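Local coordinates for protein diaminopropionate ammonia-lyase (Escherichia coli, PDB 4D9I) that uses pyridoxal 5'-phosphate to catalyse the alpha,beta-elimination of both L- and D-diaminopropionate, giving pyruvate and ammonia, at residues C48-L53 against G329-I334. Numbering follows the deposited sequence.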
loop_
_atom_site.group_PDB
_atom_site.type_symbol
_atom_site.label_atom_id
_atom_site.label_comp_id
_atom_site.label_asym_id
_atom_site.label_seq_id
_atom_site.Cartn_x
_atom_site.Cartn_y
_atom_site.Cartn_z
ATOM N N CYS B 48 -7.877 12.701 8.042
ATOM C CA CYS B 48 -6.801 12.817 7.051
ATOM C C CYS B 48 -7.333 13.409 5.750
ATOM O O CYS B 48 -8.393 13.002 5.270
ATOM C CB CYS B 48 -6.159 11.453 6.797
ATOM S SG CYS B 48 -5.680 10.552 8.291
ATOM N N ALA B 49 -6.604 14.363 5.183
ATOM C CA ALA B 49 -7.005 14.967 3.936
ATOM C C ALA B 49 -6.348 14.221 2.774
ATOM O O ALA B 49 -5.137 14.288 2.590
ATOM C CB ALA B 49 -6.650 16.453 3.914
ATOM N N LEU B 50 -7.144 13.502 1.994
ATOM C CA LEU B 50 -6.568 12.789 0.876
ATOM C C LEU B 50 -6.694 13.697 -0.353
ATOM O O LEU B 50 -7.468 13.426 -1.248
ATOM C CB LEU B 50 -7.226 11.410 0.681
ATOM C CG LEU B 50 -7.254 10.471 1.893
ATOM C CD1 LEU B 50 -7.923 9.157 1.503
ATOM C CD2 LEU B 50 -5.863 10.188 2.481
ATOM N N ASP B 51 -5.939 14.793 -0.344
ATOM C CA ASP B 51 -6.007 15.818 -1.402
ATOM C C ASP B 51 -5.692 15.291 -2.805
ATOM O O ASP B 51 -6.376 15.640 -3.788
ATOM C CB ASP B 51 -5.074 16.995 -1.102
ATOM C CG ASP B 51 -5.558 17.873 0.054
ATOM O OD1 ASP B 51 -6.676 17.693 0.613
ATOM O OD2 ASP B 51 -4.795 18.786 0.409
ATOM N N ASP B 52 -4.623 14.508 -2.917
ATOM C CA ASP B 52 -4.203 14.053 -4.234
ATOM C C ASP B 52 -5.193 13.029 -4.797
ATOM O O ASP B 52 -5.491 13.045 -6.008
ATOM C CB ASP B 52 -2.756 13.530 -4.212
ATOM C CG ASP B 52 -1.760 14.643 -3.959
ATOM O OD1 ASP B 52 -2.055 15.777 -4.361
ATOM O OD2 ASP B 52 -0.701 14.420 -3.352
ATOM N N LEU B 53 -5.751 12.196 -3.920
ATOM C CA LEU B 53 -6.809 11.257 -4.328
ATOM C C LEU B 53 -8.082 12.025 -4.742
ATOM O O LEU B 53 -8.776 11.647 -5.715
ATOM C CB LEU B 53 -7.106 10.217 -3.213
ATOM C CG LEU B 53 -7.935 8.981 -3.626
ATOM C CD1 LEU B 53 -7.068 8.011 -4.443
ATOM C CD2 LEU B 53 -8.586 8.256 -2.450
ATOM N N GLY B 329 -0.186 10.070 -4.768
ATOM C CA GLY B 329 0.534 11.343 -4.660
ATOM C C GLY B 329 1.250 11.424 -3.320
ATOM O O GLY B 329 1.975 10.500 -2.928
ATOM N N ASN B 330 1.046 12.524 -2.606
ATOM C CA ASN B 330 1.688 12.711 -1.300
ATOM C C ASN B 330 0.727 12.509 -0.124
ATOM O O ASN B 330 1.042 12.877 1.002
ATOM C CB ASN B 330 2.341 14.106 -1.234
ATOM C CG ASN B 330 3.452 14.272 -2.251
ATOM O OD1 ASN B 330 3.578 15.320 -2.917
ATOM N ND2 ASN B 330 4.266 13.245 -2.390
ATOM N N ASP B 331 -0.424 11.902 -0.386
ATOM C CA ASP B 331 -1.476 11.762 0.629
ATOM C C ASP B 331 -0.981 10.933 1.812
ATOM O O ASP B 331 -0.109 10.066 1.632
ATOM C CB ASP B 331 -2.708 11.088 0.042
ATOM C CG ASP B 331 -3.559 12.030 -0.802
ATOM O OD1 ASP B 331 -3.284 13.238 -0.834
ATOM O OD2 ASP B 331 -4.509 11.556 -1.447
ATOM N N PRO B 332 -1.533 11.174 3.022
ATOM C CA PRO B 332 -1.174 10.293 4.154
ATOM C C PRO B 332 -1.758 8.883 3.969
ATOM O O PRO B 332 -2.804 8.726 3.335
ATOM C CB PRO B 332 -1.840 10.988 5.368
ATOM C CG PRO B 332 -3.009 11.709 4.760
ATOM C CD PRO B 332 -2.508 12.208 3.421
ATOM N N ARG B 333 -1.066 7.882 4.521
ATOM C CA ARG B 333 -1.440 6.474 4.432
ATOM C C ARG B 333 -2.334 6.097 5.621
ATOM O O ARG B 333 -2.099 6.582 6.713
ATOM C CB ARG B 333 -0.159 5.637 4.490
ATOM C CG ARG B 333 -0.364 4.135 4.609
ATOM C CD ARG B 333 0.893 3.420 4.138
ATOM N NE ARG B 333 0.956 2.047 4.634
ATOM C CZ ARG B 333 1.692 1.691 5.683
ATOM N NH1 ARG B 333 2.459 2.601 6.284
ATOM N NH2 ARG B 333 1.743 0.435 6.091
ATOM N N ILE B 334 -3.320 5.223 5.400
ATOM C CA ILE B 334 -4.296 4.827 6.425
ATOM C C ILE B 334 -4.455 3.300 6.395
ATOM O O ILE B 334 -4.633 2.697 5.327
ATOM C CB ILE B 334 -5.674 5.521 6.191
ATOM C CG1 ILE B 334 -5.548 7.057 6.335
ATOM C CG2 ILE B 334 -6.736 4.941 7.111
ATOM C CD1 ILE B 334 -6.746 7.862 5.847
#
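Asp331 sets its carboxylate against the first turn of helix 51-57 and accepts two backbone N-H groups. Its CG stands anti to the carbonyl carbon (chi1 -78°), which brings it close to Asp52 N. Asp52 N donates to Asp331 OD1 over 2.8 Å, on the syn lone pair. Leu53 N donates to Asp331 OD2, also at 2.8 Å, and lies 22° out of the carboxylate plane. The charge of this buried carboxylate probably interacts favourably with the helix dipole; Leu50 holds the N-cap position.

A third bond runs the other way. Asn330 N gives a nearly straight hydrogen bond of 2.7 Å to Asp52 OD2, on its anti lone pair. The carboxylate planes of Asp52 and Asp331 are nearly parallel, 11° apart, but offset; Asp52 OD2 is 3.8 Å from Asp331 OD1, so their like charges probably repel. An alanine in place of Asp331 would probably leave the N-H groups of Asp52 and Leu53 without these acceptors and weaken the hold on the helix start.

The apolar contacts lie further along the loop. Pro332 CG rests 3.8 Å from Cys48 CB, and the same ring carbon meets Leu50 CD2. Ile334 reaches Cys48 with CD1, which touches both CB and SG.

In this fold type II PLP-dependent enzyme, the contact joins the loop between helices 315-325 and 338-352 to the turn from strand 47-49 into helix 51-57, away from the active site. Leu50 and Ile334 pack on Val64 of strand 61-66 and Leu324 of helix 315-325. Leu53 touches Trp390 of the second subunit.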